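Local coordinates for protein cytokinin riboside 5'-monophosphate phosphoribohydrolase (Corynebacterium glutamicum, PDB 5WQ3) that belongs to the SLOG clan, in the possible lysine decarboxylase family, and has a Rossmann-like alpha/beta fold, at residues 49-63 with 145-158. Residues are numbered along the deposited sequence; the frame is centred on the assembly and turned at random. Where two conformers were deposited one is given.
Sequences RVLRIQSEFVAGFDA and LGLNFRYFFARKTM. With EDO (1,2-ethanediol), chain L.
E56 reaches from helix 49-63 into the turn between strand 145-149 and helix 152-158, and its carboxylate takes two backbone N-H groups there. E56 OE2 accepts from R150 N at 2.7 Å through its syn lone pair, while E56 OE1 accepts from Y151 N at 3.1 Å, also from the syn side but 25° out of the carboxylate plane. Both bonds are fairly straight, and together they hold two successive residues just ahead of the helix, Y151 being its N-cap. Beside it the Y151 ring lies between two aliphatic groups: I53 CG1 sits over the centre of one face, 3.8 Å from the centroid, and R150 CG covers the opposite face. R150 sends its guanidinium onward to salt bridges with E132 and with E223 of a second subunit. Further along, F57 is a knob among F153, A154, T157 and M158, with A154 CB over one ring face. M158, bent at chi2 (-49°), brings CE to 3.9 Å from G60 CA and 3.8 Å from F61 CE1, its sulfur meeting the F61 ring at the edge. Helix 49-63 thus packs antiparallel to strand 145-149, outermost within this chain, and, at 21°, nearly parallel to the following helix, in a Rossmann-like alpha/beta fold.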
loop_
_atom_site.group_PDB
_atom_site.type_symbol
_atom_site.label_atom_id
_atom_site.label_comp_id
_atom_site.label_asym_id
_atom_site.label_seq_id
_atom_site.Cartn_x
_atom_site.Cartn_y
_atom_site.Cartn_z
ATOM N N ARG C 49 48.446 29.421 0.520
ATOM C CA ARG C 49 48.870 29.089 -0.837
ATOM C C ARG C 49 50.396 29.266 -1.053
ATOM O O ARG C 49 51.049 28.432 -1.665
ATOM C CB ARG C 49 48.146 29.984 -1.817
ATOM C CG ARG C 49 48.675 29.859 -3.218
ATOM C CD ARG C 49 47.480 29.678 -4.102
ATOM N NE ARG C 49 47.846 29.352 -5.453
ATOM C CZ ARG C 49 47.550 30.143 -6.459
ATOM N NH1 ARG C 49 46.941 31.266 -6.185
ATOM N NH2 ARG C 49 47.914 29.817 -7.709
ATOM N N VAL C 50 50.929 30.375 -0.560
ATOM C CA VAL C 50 52.386 30.650 -0.649
ATOM C C VAL C 50 53.201 29.579 0.113
ATOM O O VAL C 50 54.222 29.058 -0.392
ATOM C CB VAL C 50 52.623 32.107 -0.180
ATOM C CG1 VAL C 50 54.011 32.345 0.299
ATOM C CG2 VAL C 50 52.228 33.070 -1.341
ATOM N N LEU C 51 52.741 29.207 1.314
ATOM C CA LEU C 51 53.395 28.115 2.049
ATOM C C LEU C 51 53.340 26.799 1.271
ATOM O O LEU C 51 54.325 26.045 1.199
ATOM C CB LEU C 51 52.792 27.968 3.426
ATOM C CG LEU C 51 53.020 29.148 4.391
ATOM C CD1 LEU C 51 52.351 28.898 5.726
ATOM C CD2 LEU C 51 54.506 29.339 4.615
ATOM N N ARG C 52 52.185 26.502 0.697
ATOM C CA ARG C 52 52.010 25.276 -0.067
ATOM C C ARG C 52 52.909 25.278 -1.287
ATOM O O ARG C 52 53.571 24.275 -1.592
ATOM C CB ARG C 52 50.602 25.113 -0.550
ATOM C CG ARG C 52 49.643 24.669 0.476
ATOM C CD ARG C 52 48.396 24.148 -0.199
ATOM N NE ARG C 52 48.583 22.894 -0.914
ATOM C CZ ARG C 52 47.551 22.166 -1.395
ATOM N NH1 ARG C 52 47.747 21.008 -2.008
ATOM N NH2 ARG C 52 46.293 22.586 -1.220
ATOM N N ILE C 53 52.915 26.392 -1.989
ATOM C CA ILE C 53 53.866 26.578 -3.129
ATOM C C ILE C 53 55.317 26.314 -2.727
ATOM O O ILE C 53 55.995 25.494 -3.318
ATOM C CB ILE C 53 53.666 27.951 -3.786
ATOM C CG1 ILE C 53 52.309 28.006 -4.516
ATOM C CG2 ILE C 53 54.704 28.247 -4.873
ATOM C CD1 ILE C 53 51.909 29.429 -4.822
ATOM N N GLN C 54 55.763 26.921 -1.632
ATOM C CA GLN C 54 57.103 26.750 -1.156
ATOM C C GLN C 54 57.357 25.306 -0.870
ATOM O O GLN C 54 58.400 24.760 -1.147
ATOM C CB GLN C 54 57.356 27.594 0.143
ATOM C CG GLN C 54 58.801 27.452 0.569
ATOM C CD GLN C 54 59.241 28.268 1.801
ATOM O OE1 GLN C 54 59.368 27.739 2.889
ATOM N NE2 GLN C 54 59.529 29.541 1.597
ATOM N N SER C 55 56.382 24.656 -0.337
ATOM C CA SER C 55 56.474 23.246 0.067
ATOM C C SER C 55 56.725 22.341 -1.118
ATOM O O SER C 55 57.491 21.387 -1.032
ATOM C CB SER C 55 55.152 22.844 0.783
ATOM O OG SER C 55 55.222 21.573 1.385
ATOM N N GLU C 56 56.065 22.635 -2.217
ATOM C CA GLU C 56 56.215 21.823 -3.379
ATOM C C GLU C 56 57.578 21.996 -4.050
ATOM O O GLU C 56 58.150 20.980 -4.489
ATOM C CB GLU C 56 55.117 22.158 -4.376
ATOM C CG GLU C 56 53.826 21.549 -3.941
ATOM C CD GLU C 56 52.908 21.168 -5.117
ATOM O OE1 GLU C 56 53.059 21.655 -6.289
ATOM O OE2 GLU C 56 51.986 20.420 -4.794
ATOM N N PHE C 57 58.117 23.250 -4.080
ATOM C CA PHE C 57 59.448 23.465 -4.578
ATOM C C PHE C 57 60.433 22.770 -3.704
ATOM O O PHE C 57 61.327 22.112 -4.184
ATOM C CB PHE C 57 59.801 24.953 -4.778
ATOM C CG PHE C 57 59.153 25.566 -5.995
ATOM C CD1 PHE C 57 59.701 25.338 -7.274
ATOM C CD2 PHE C 57 58.014 26.322 -5.900
ATOM C CE1 PHE C 57 59.129 25.900 -8.393
ATOM C CE2 PHE C 57 57.413 26.871 -7.055
ATOM C CZ PHE C 57 57.964 26.637 -8.303
ATOM N N VAL C 58 60.319 22.953 -2.395
ATOM C CA VAL C 58 61.250 22.292 -1.503
ATOM C C VAL C 58 61.287 20.784 -1.669
ATOM O O VAL C 58 62.336 20.218 -1.885
ATOM C CB VAL C 58 60.981 22.699 -0.025
ATOM C CG1 VAL C 58 61.817 21.854 0.906
ATOM C CG2 VAL C 58 61.214 24.152 0.171
ATOM N N ALA C 59 60.139 20.112 -1.647
ATOM C CA ALA C 59 60.030 18.660 -1.805
ATOM C C ALA C 59 60.526 18.157 -3.157
ATOM O O ALA C 59 61.144 17.059 -3.252
ATOM C CB ALA C 59 58.562 18.215 -1.635
ATOM N N GLY C 60 60.282 18.958 -4.179
ATOM C CA GLY C 60 60.726 18.585 -5.520
ATOM C C GLY C 60 62.256 18.727 -5.624
ATOM O O GLY C 60 62.943 17.783 -6.074
ATOM N N PHE C 61 62.810 19.840 -5.113
ATOM C CA PHE C 61 64.257 20.110 -5.196
ATOM C C PHE C 61 64.986 19.054 -4.337
ATOM O O PHE C 61 66.016 18.504 -4.720
ATOM C CB PHE C 61 64.685 21.537 -4.725
ATOM C CG PHE C 61 64.217 22.679 -5.607
ATOM C CD1 PHE C 61 63.611 22.464 -6.870
ATOM C CD2 PHE C 61 64.398 23.984 -5.175
ATOM C CE1 PHE C 61 63.197 23.515 -7.628
ATOM C CE2 PHE C 61 63.994 25.060 -5.943
ATOM C CZ PHE C 61 63.381 24.828 -7.199
ATOM N N ASP C 62 64.406 18.742 -3.183
ATOM C CA ASP C 62 64.953 17.750 -2.306
ATOM C C ASP C 62 64.989 16.337 -2.872
ATOM O O ASP C 62 65.995 15.689 -2.815
ATOM C CB ASP C 62 64.192 17.752 -0.984
ATOM C CG ASP C 62 65.043 17.211 0.121
ATOM O OD1 ASP C 62 66.129 17.741 0.371
ATOM O OD2 ASP C 62 64.700 16.169 0.625
ATOM N N ALA C 63 63.901 15.889 -3.437
ATOM C CA ALA C 63 63.779 14.548 -3.971
ATOM C C ALA C 63 64.569 14.335 -5.281
ATOM O O ALA C 63 64.912 13.210 -5.604
ATOM C CB ALA C 63 62.327 14.270 -4.265
ATOM N N LEU C 145 60.016 6.268 -9.258
ATOM C CA LEU C 145 60.249 7.413 -8.351
ATOM C C LEU C 145 59.136 8.410 -8.723
ATOM O O LEU C 145 59.183 9.037 -9.790
ATOM C CB LEU C 145 61.655 8.022 -8.494
ATOM C CG LEU C 145 62.060 9.331 -7.778
ATOM C CD1 LEU C 145 62.003 9.178 -6.264
ATOM C CD2 LEU C 145 63.452 9.850 -8.128
ATOM N N GLY C 146 58.111 8.493 -7.871
ATOM C CA GLY C 146 56.883 9.278 -8.166
ATOM C C GLY C 146 56.818 10.447 -7.236
ATOM O O GLY C 146 57.221 10.333 -6.095
ATOM N N LEU C 147 56.453 11.621 -7.733
ATOM C CA LEU C 147 56.057 12.709 -6.863
ATOM C C LEU C 147 54.793 13.232 -7.490
ATOM O O LEU C 147 54.538 13.078 -8.691
ATOM C CB LEU C 147 57.059 13.869 -6.835
ATOM C CG LEU C 147 58.423 13.824 -6.204
ATOM C CD1 LEU C 147 59.239 12.719 -6.828
ATOM C CD2 LEU C 147 59.112 15.159 -6.435
ATOM N N ASN C 148 54.015 13.906 -6.672
ATOM C CA ASN C 148 52.732 14.458 -7.072
ATOM C C ASN C 148 52.629 15.949 -6.721
ATOM O O ASN C 148 52.908 16.346 -5.609
ATOM C CB ASN C 148 51.615 13.616 -6.420
ATOM C CG ASN C 148 51.230 12.422 -7.272
ATOM O OD1 ASN C 148 51.244 12.476 -8.506
ATOM N ND2 ASN C 148 50.904 11.346 -6.630
ATOM N N PHE C 149 52.231 16.764 -7.684
ATOM C CA PHE C 149 52.241 18.214 -7.545
ATOM C C PHE C 149 50.833 18.729 -7.727
ATOM O O PHE C 149 50.100 18.328 -8.631
ATOM C CB PHE C 149 53.124 18.894 -8.620
ATOM C CG PHE C 149 54.588 18.596 -8.486
ATOM C CD1 PHE C 149 55.117 17.457 -9.009
ATOM C CD2 PHE C 149 55.421 19.435 -7.759
ATOM C CE1 PHE C 149 56.465 17.161 -8.837
ATOM C CE2 PHE C 149 56.769 19.187 -7.616
ATOM C CZ PHE C 149 57.303 18.038 -8.144
ATOM N N ARG C 150 50.446 19.587 -6.823
ATOM C CA ARG C 150 49.272 20.406 -6.978
ATOM C C ARG C 150 49.428 21.555 -8.024
ATOM O O ARG C 150 48.477 21.928 -8.678
ATOM C CB ARG C 150 48.941 20.953 -5.558
ATOM C CG ARG C 150 48.231 22.285 -5.514
ATOM C CD ARG C 150 46.819 22.060 -5.911
ATOM N NE ARG C 150 45.912 23.111 -5.494
ATOM C CZ ARG C 150 44.599 22.923 -5.458
ATOM N NH1 ARG C 150 44.114 21.726 -5.799
ATOM N NH2 ARG C 150 43.779 23.903 -5.083
ATOM N N TYR C 151 50.610 22.163 -8.114
ATOM C CA TYR C 151 50.802 23.378 -8.852
ATOM C C TYR C 151 51.509 23.058 -10.157
ATOM O O TYR C 151 52.668 22.645 -10.165
ATOM C CB TYR C 151 51.629 24.332 -8.006
ATOM C CG TYR C 151 50.828 24.769 -6.798
ATOM C CD1 TYR C 151 49.728 25.638 -6.925
ATOM C CD2 TYR C 151 51.150 24.314 -5.541
ATOM C CE1 TYR C 151 49.008 26.052 -5.804
ATOM C CE2 TYR C 151 50.394 24.692 -4.435
ATOM C CZ TYR C 151 49.345 25.559 -4.572
ATOM O OH TYR C 151 48.640 25.912 -3.426
ATOM N N PHE C 152 50.804 23.242 -11.266
ATOM C CA PHE C 152 51.329 23.037 -12.622
ATOM C C PHE C 152 52.690 23.708 -12.802
ATOM O O PHE C 152 53.622 23.133 -13.342
ATOM C CB PHE C 152 50.279 23.626 -13.568
ATOM C CG PHE C 152 50.223 23.008 -14.902
ATOM C CD1 PHE C 152 49.677 21.742 -15.073
ATOM C CD2 PHE C 152 50.654 23.722 -16.035
ATOM C CE1 PHE C 152 49.628 21.154 -16.339
ATOM C CE2 PHE C 152 50.579 23.153 -17.310
ATOM C CZ PHE C 152 50.075 21.868 -17.460
ATOM N N PHE C 153 52.854 24.900 -12.251
ATOM C CA PHE C 153 54.076 25.656 -12.455
ATOM C C PHE C 153 55.273 25.097 -11.720
ATOM O O PHE C 153 56.377 25.183 -12.225
ATOM C CB PHE C 153 53.913 27.156 -12.172
ATOM C CG PHE C 153 53.306 27.472 -10.843
ATOM C CD1 PHE C 153 51.910 27.528 -10.700
ATOM C CD2 PHE C 153 54.092 27.690 -9.734
ATOM C CE1 PHE C 153 51.338 27.825 -9.485
ATOM C CE2 PHE C 153 53.530 27.966 -8.507
ATOM C CZ PHE C 153 52.151 28.049 -8.381
ATOM N N ALA C 154 55.063 24.505 -10.545
ATOM C CA ALA C 154 56.139 23.790 -9.901
ATOM C C ALA C 154 56.558 22.553 -10.632
ATOM O O ALA C 154 57.749 22.251 -10.748
ATOM C CB ALA C 154 55.773 23.407 -8.507
ATOM N N ARG C 155 55.586 21.775 -11.027
ATOM C CA ARG C 155 55.881 20.593 -11.769
ATOM C C ARG C 155 56.707 20.927 -13.047
ATOM O O ARG C 155 57.681 20.219 -13.339
ATOM C CB ARG C 155 54.614 19.935 -12.143
ATOM C CG ARG C 155 54.819 18.641 -12.798
ATOM C CD ARG C 155 53.734 18.625 -13.823
ATOM N NE ARG C 155 53.292 17.308 -14.080
ATOM C CZ ARG C 155 52.442 17.028 -15.027
ATOM N NH1 ARG C 155 51.951 17.973 -15.799
ATOM N NH2 ARG C 155 52.127 15.804 -15.214
ATOM N N LYS C 156 56.341 21.982 -13.778
ATOM C CA LYS C 156 57.040 22.335 -15.046
ATOM C C LYS C 156 58.481 22.773 -14.792
ATOM O O LYS C 156 59.356 22.508 -15.604
ATOM C CB LYS C 156 56.297 23.434 -15.825
ATOM C CG LYS C 156 55.008 23.052 -16.574
ATOM C CD LYS C 156 54.268 24.360 -16.970
ATOM C CE LYS C 156 53.616 24.315 -18.354
ATOM N NZ LYS C 156 53.278 25.685 -18.886
ATOM N N THR C 157 58.759 23.451 -13.673
ATOM C CA THR C 157 60.089 23.759 -13.332
ATOM C C THR C 157 60.963 22.484 -13.180
ATOM O O THR C 157 62.130 22.519 -13.573
ATOM C CB THR C 157 60.111 24.545 -11.988
ATOM O OG1 THR C 157 59.303 25.712 -12.162
ATOM C CG2 THR C 157 61.443 25.009 -11.653
ATOM N N MET C 158 60.425 21.409 -12.570
ATOM C CA MET C 158 61.203 20.228 -12.265
ATOM C C MET C 158 61.650 19.575 -13.565
ATOM O O MET C 158 62.767 19.076 -13.628
ATOM C CB MET C 158 60.402 19.232 -11.469
ATOM C CG MET C 158 59.855 19.660 -10.104
ATOM S SD MET C 158 61.070 20.395 -9.091
ATOM C CE MET C 158 60.036 21.429 -8.027
HETATM C C1 EDO L . 58.915 26.341 -15.786
HETATM O O1 EDO L . 59.913 27.121 -15.160
HETATM C C2 EDO L . 58.179 27.242 -16.739
HETATM O O2 EDO L . 56.840 27.354 -16.292
#